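Local coordinates for protein glycosyltransferase (Streptomyces viridochromogenes, PDB 2IUY) that probably transfers a sugar from a nucleotide donor as a GT4-family enzyme of avilamycin A biosynthesis, and binds UDP, at residues D19-V24 against A70-E75; A129-C134 against A140-I145. One frame throughout, in Å; residues are numbered along the deposited sequence.

Contact 1: residues D19-V24 against A70-E75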
loop_
_atom_site.group_PDB
_atom_site.type_symbol
_atom_site.label_atom_id
_atom_site.label_comp_id
_atom_site.label_asym_id
_atom_site.label_seq_id
_atom_site.Cartn_x
_atom_site.Cartn_y
_atom_site.Cartn_z
ATOM N N ASP A 19 -10.371 -0.104 -21.709
ATOM C CA ASP A 19 -11.614 -0.618 -21.104
ATOM C C ASP A 19 -11.406 -1.722 -20.049
ATOM O O ASP A 19 -12.299 -1.978 -19.263
ATOM C CB ASP A 19 -12.609 -1.077 -22.152
ATOM C CG ASP A 19 -13.102 0.067 -23.050
ATOM O OD1 ASP A 19 -13.203 1.245 -22.636
ATOM O OD2 ASP A 19 -13.386 -0.230 -24.213
ATOM N N ALA A 20 -10.218 -2.316 -20.011
ATOM C CA ALA A 20 -9.900 -3.395 -19.074
ATOM C C ALA A 20 -9.841 -2.863 -17.636
ATOM O O ALA A 20 -9.482 -1.714 -17.417
ATOM C CB ALA A 20 -8.559 -4.018 -19.429
ATOM N N TRP A 21 -10.162 -3.723 -16.675
ATOM C CA TRP A 21 -10.100 -3.405 -15.245
ATOM C C TRP A 21 -8.703 -3.751 -14.779
ATOM O O TRP A 21 -8.107 -4.705 -15.248
ATOM C CB TRP A 21 -11.154 -4.226 -14.478
ATOM C CG TRP A 21 -12.556 -3.771 -14.843
ATOM C CD1 TRP A 21 -13.394 -4.361 -15.746
ATOM C CD2 TRP A 21 -13.205 -2.576 -14.422
ATOM N NE1 TRP A 21 -14.545 -3.627 -15.887
ATOM C CE2 TRP A 21 -14.461 -2.529 -15.077
ATOM C CE3 TRP A 21 -12.869 -1.543 -13.526
ATOM C CZ2 TRP A 21 -15.376 -1.502 -14.861
ATOM C CZ3 TRP A 21 -13.774 -0.522 -13.323
ATOM C CH2 TRP A 21 -15.017 -0.503 -13.992
ATOM N N ILE A 22 -8.171 -2.958 -13.865
ATOM C CA ILE A 22 -6.882 -3.273 -13.254
ATOM C C ILE A 22 -7.101 -4.554 -12.451
ATOM O O ILE A 22 -8.152 -4.730 -11.828
ATOM C CB ILE A 22 -6.376 -2.095 -12.383
ATOM C CG1 ILE A 22 -6.048 -0.859 -13.282
ATOM C CG2 ILE A 22 -5.125 -2.525 -11.542
ATOM C CD1 ILE A 22 -5.731 0.446 -12.496
ATOM N N SER A 23 -6.136 -5.457 -12.486
ATOM C CA SER A 23 -6.262 -6.718 -11.765
ATOM C C SER A 23 -5.697 -6.672 -10.336
ATOM O O SER A 23 -5.100 -5.678 -9.890
ATOM C CB SER A 23 -5.647 -7.875 -12.597
ATOM O OG SER A 23 -4.211 -7.754 -12.576
ATOM N N VAL A 24 -5.926 -7.748 -9.596
ATOM C CA VAL A 24 -5.317 -7.942 -8.318
ATOM C C VAL A 24 -4.557 -9.248 -8.374
ATOM O O VAL A 24 -5.170 -10.304 -8.585
ATOM C CB VAL A 24 -6.410 -8.008 -7.192
ATOM C CG1 VAL A 24 -5.849 -8.690 -5.881
ATOM C CG2 VAL A 24 -6.953 -6.635 -6.900
ATOM N N ALA A 70 -17.442 -8.980 -11.873
ATOM C CA ALA A 70 -18.098 -7.700 -11.602
ATOM C C ALA A 70 -17.028 -6.666 -11.423
ATOM O O ALA A 70 -16.189 -6.758 -10.520
ATOM C CB ALA A 70 -19.022 -7.781 -10.354
ATOM N N GLY A 71 -17.028 -5.739 -12.364
ATOM C CA GLY A 71 -16.082 -4.656 -12.439
ATOM C C GLY A 71 -16.728 -3.400 -11.940
ATOM O O GLY A 71 -16.277 -2.844 -10.956
ATOM N N GLU A 72 -17.794 -2.931 -12.582
ATOM C CA GLU A 72 -18.290 -1.629 -12.151
ATOM C C GLU A 72 -19.109 -1.679 -10.873
ATOM O O GLU A 72 -19.599 -2.720 -10.522
ATOM C CB GLU A 72 -18.960 -0.818 -13.245
ATOM C CG GLU A 72 -19.754 -1.583 -14.199
ATOM C CD GLU A 72 -19.797 -0.809 -15.481
ATOM O OE1 GLU A 72 -18.701 -0.544 -16.040
ATOM O OE2 GLU A 72 -20.920 -0.440 -15.913
ATOM N N PRO A 73 -19.198 -0.533 -10.168
ATOM C CA PRO A 73 -19.910 -0.402 -8.901
ATOM C C PRO A 73 -21.299 -1.049 -8.923
ATOM O O PRO A 73 -21.611 -1.778 -8.000
ATOM C CB PRO A 73 -19.974 1.106 -8.691
ATOM C CG PRO A 73 -18.667 1.584 -9.365
ATOM C CD PRO A 73 -18.540 0.732 -10.569
ATOM N N GLU A 74 -22.087 -0.819 -9.968
ATOM C CA GLU A 74 -23.471 -1.307 -10.034
ATOM C C GLU A 74 -23.549 -2.821 -10.087
ATOM O O GLU A 74 -24.424 -3.420 -9.478
ATOM C CB GLU A 74 -24.218 -0.690 -11.250
ATOM C CG GLU A 74 -23.295 0.133 -12.213
ATOM C CD GLU A 74 -23.531 -0.125 -13.710
ATOM O OE1 GLU A 74 -23.295 0.827 -14.491
ATOM O OE2 GLU A 74 -23.936 -1.260 -14.108
ATOM N N GLU A 75 -22.630 -3.428 -10.833
ATOM C CA GLU A 75 -22.500 -4.891 -10.930
ATOM C C GLU A 75 -22.043 -5.495 -9.610
ATOM O O GLU A 75 -22.472 -6.591 -9.259
ATOM C CB GLU A 75 -21.455 -5.272 -11.997
ATOM C CG GLU A 75 -21.964 -5.217 -13.414
ATOM C CD GLU A 75 -20.879 -4.955 -14.461
ATOM O OE1 GLU A 75 -21.230 -4.203 -15.405
ATOM O OE2 GLU A 75 -19.712 -5.463 -14.367
#
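Trp21 lays one face of its indole over Gly71 and brings its benzo edge to Glu72. The site is in the N-terminal Rossmann-like domain of a GT-B fold. The long loop between strand 5-9 and helix 31-45 reaches the turn that starts helix 73-82. Trp21 CG lies anti to the carbonyl carbon (chi1 -68°), which turns the indole toward Gly71. The indole meets the glycine through a CH-pi contact: Gly71 CA sits 3.9 Å from the centroid of the Trp21 five-membered ring, 16° off its normal. With no side chain on Gly71, the ring can settle directly on the backbone. Trp21 CZ2 comes within 3.7 Å of Gly71 C. It also lies 3.6 Å from Glu72 N, which approaches obliquely.

Glu72 is the N-cap residue of helix 73-82. Its CB packs 4.0 Å from Trp21 CH2, and the extended chain crosses the indole nearly at right angles. The carboxylate stands nearly upright to the indole, with the planes 86° apart. Its strongest polar partner is Arg14, which forms a salt bridge with Glu72 OE1 and also touches Trp21, as does Pro56. Glu72 OE1 lies in the plane of the Trp21 ring, at its edge, 3.7 Å from CZ2.

Contact 2: residues A129-C134 against A140-I145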
loop_
_atom_site.group_PDB
_atom_site.type_symbol
_atom_site.label_atom_id
_atom_site.label_comp_id
_atom_site.label_asym_id
_atom_site.label_seq_id
_atom_site.Cartn_x
_atom_site.Cartn_y
_atom_site.Cartn_z
ATOM N N ALA A 129 -2.045 7.656 12.764
ATOM C CA ALA A 129 -2.058 9.017 12.176
ATOM C C ALA A 129 -3.226 9.158 11.224
ATOM O O ALA A 129 -3.979 10.103 11.314
ATOM C CB ALA A 129 -0.759 9.312 11.466
ATOM N N GLN A 130 -3.441 8.163 10.365
ATOM C CA GLN A 130 -4.610 8.183 9.476
ATOM C C GLN A 130 -5.916 8.155 10.273
ATOM O O GLN A 130 -6.798 8.971 10.042
ATOM C CB GLN A 130 -4.570 7.005 8.521
ATOM C CG GLN A 130 -5.597 7.048 7.439
ATOM C CD GLN A 130 -5.975 5.676 6.958
ATOM O OE1 GLN A 130 -5.700 4.692 7.634
ATOM N NE2 GLN A 130 -6.622 5.593 5.794
ATOM N N ARG A 131 -6.063 7.191 11.180
ATOM C CA ARG A 131 -7.287 7.120 11.993
ATOM C C ARG A 131 -7.649 8.495 12.625
ATOM O O ARG A 131 -8.800 8.944 12.546
ATOM C CB ARG A 131 -7.188 6.044 13.085
ATOM C CG ARG A 131 -8.504 5.983 13.951
ATOM C CD ARG A 131 -8.469 4.899 15.014
ATOM N NE ARG A 131 -7.374 5.176 15.935
ATOM C CZ ARG A 131 -7.043 4.410 16.965
ATOM N NH1 ARG A 131 -7.717 3.270 17.218
ATOM N NH2 ARG A 131 -6.007 4.775 17.725
ATOM N N ALA A 132 -6.679 9.137 13.257
ATOM C CA ALA A 132 -6.825 10.476 13.855
ATOM C C ALA A 132 -7.275 11.564 12.819
ATOM O O ALA A 132 -8.227 12.329 13.045
ATOM C CB ALA A 132 -5.462 10.863 14.480
ATOM N N HIS A 133 -6.545 11.604 11.695
ATOM C CA HIS A 133 -6.724 12.508 10.622
ATOM C C HIS A 133 -8.112 12.343 9.980
ATOM O O HIS A 133 -8.758 13.334 9.535
ATOM C CB HIS A 133 -5.591 12.212 9.609
ATOM C CG HIS A 133 -5.560 13.141 8.439
ATOM N ND1 HIS A 133 -5.122 14.447 8.536
ATOM C CD2 HIS A 133 -5.924 12.958 7.146
ATOM C CE1 HIS A 133 -5.223 15.027 7.356
ATOM N NE2 HIS A 133 -5.708 14.146 6.496
ATOM N N CYS A 134 -8.578 11.095 9.903
ATOM C CA CYS A 134 -9.861 10.796 9.264
ATOM C C CYS A 134 -11.036 10.911 10.210
ATOM O O CYS A 134 -12.175 10.659 9.801
ATOM C CB CYS A 134 -9.837 9.397 8.631
ATOM S SG CYS A 134 -8.617 9.289 7.275
ATOM N N ALA A 140 -12.055 2.181 16.736
ATOM C CA ALA A 140 -11.729 1.705 15.357
ATOM C C ALA A 140 -10.352 1.025 15.286
ATOM O O ALA A 140 -9.351 1.590 15.699
ATOM C CB ALA A 140 -11.834 2.844 14.318
ATOM N N PRO A 141 -10.307 -0.198 14.757
ATOM C CA PRO A 141 -9.035 -0.914 14.691
ATOM C C PRO A 141 -8.050 -0.244 13.744
ATOM O O PRO A 141 -8.436 0.348 12.728
ATOM C CB PRO A 141 -9.419 -2.301 14.119
ATOM C CG PRO A 141 -10.902 -2.395 14.267
ATOM C CD PRO A 141 -11.426 -0.997 14.210
ATOM N N VAL A 142 -6.784 -0.329 14.125
ATOM C CA VAL A 142 -5.703 0.085 13.300
ATOM C C VAL A 142 -4.961 -1.191 12.921
ATOM O O VAL A 142 -4.496 -1.949 13.796
ATOM C CB VAL A 142 -4.801 1.107 14.018
ATOM C CG1 VAL A 142 -3.526 1.278 13.257
ATOM C CG2 VAL A 142 -5.520 2.448 14.140
ATOM N N ILE A 143 -4.919 -1.465 11.618
ATOM C CA ILE A 143 -4.326 -2.694 11.144
ATOM C C ILE A 143 -3.500 -2.321 9.931
ATOM O O ILE A 143 -4.059 -1.906 8.939
ATOM C CB ILE A 143 -5.388 -3.831 10.797
ATOM C CG1 ILE A 143 -6.258 -4.226 12.001
ATOM C CG2 ILE A 143 -4.673 -5.057 10.317
ATOM C CD1 ILE A 143 -7.420 -5.184 11.621
ATOM N N PRO A 144 -2.158 -2.422 10.026
ATOM C CA PRO A 144 -1.310 -1.892 8.946
ATOM C C PRO A 144 -1.356 -2.758 7.699
ATOM O O PRO A 144 -1.977 -3.864 7.722
ATOM C CB PRO A 144 0.084 -1.848 9.612
ATOM C CG PRO A 144 0.060 -2.976 10.601
ATOM C CD PRO A 144 -1.348 -2.948 11.155
ATOM N N ILE A 145 -0.754 -2.258 6.607
ATOM C CA ILE A 145 -0.725 -2.967 5.317
ATOM C C ILE A 145 0.075 -4.270 5.433
ATOM O O ILE A 145 1.195 -4.276 5.977
ATOM C CB ILE A 145 -0.195 -2.081 4.181
ATOM C CG1 ILE A 145 -1.153 -0.888 3.906
ATOM C CG2 ILE A 145 0.091 -2.885 2.959
ATOM C CD1 ILE A 145 -0.495 0.180 3.019
#
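Arg131 reaches from helix 128-133 to the backbone of Ala140 and the side chain of Val142. The contact lies in the N-terminal domain of the GT-B fold, at the edge strand 123-125 of its parallel sheet. That strand leads into helix 128-133, and the chain then returns beside it, where Pro141 and Ile143 make backbone hydrogen bonds with Tyr125. Tyr125 also touches the side chains of Arg131 and Ala140.

The arginine starts at CB, which lies 4.1 Å from Val142 CG2. Its first part is extended, with CG anti to the backbone N and CD continuing the line. CD is 3.5 Å from Ala140 O and also touches Ala140 CB (4.0 Å) and Val142 CG2 (3.9 Å). A bend at chi3 (62°) turns the end of the chain across the valine. Arg131 NE is 3.8 Å from Val142 CG2, and CZ keeps the same distance from this methyl. Val142 CG2 therefore lies over one face of the guanidinium, offset toward its rim. The two side chains cross at about a right angle.

At the tip, the guanidinium edge serves the loop backbone. Arg131 NH1 donates a hydrogen bond of 2.8 Å to Ala140 O. The bond is somewhat bent at the hydrogen, 147°, and the carbonyl oxygen is tilted slightly out of the guanidinium plane. NH1 lies nearly in line with the C=O bond of Ala140 (160°).

Overall arrangement
Both segments of contact 1 precede those of contact 2 in the sequence. Their centres are 27 Å apart, and their nearest atoms are about 12 Å apart without touching. Both belong to the N-terminal domain, built on the parallel sheet with outer strands 65-67 and 123-125. Contact 1 joins loops beyond strands 5-9 and 65-67; contact 2 follows strand 123-125 at the other edge. Contact 2 also faces the C-terminal part of the chain, since Ile143 and Pro144 touch helix 321-336 and Ile145 touches helix 256-263. The touching residues of both lie away from the UDP site, although Ile145, at the end of 140-145, packs on Thr256, which binds UDP.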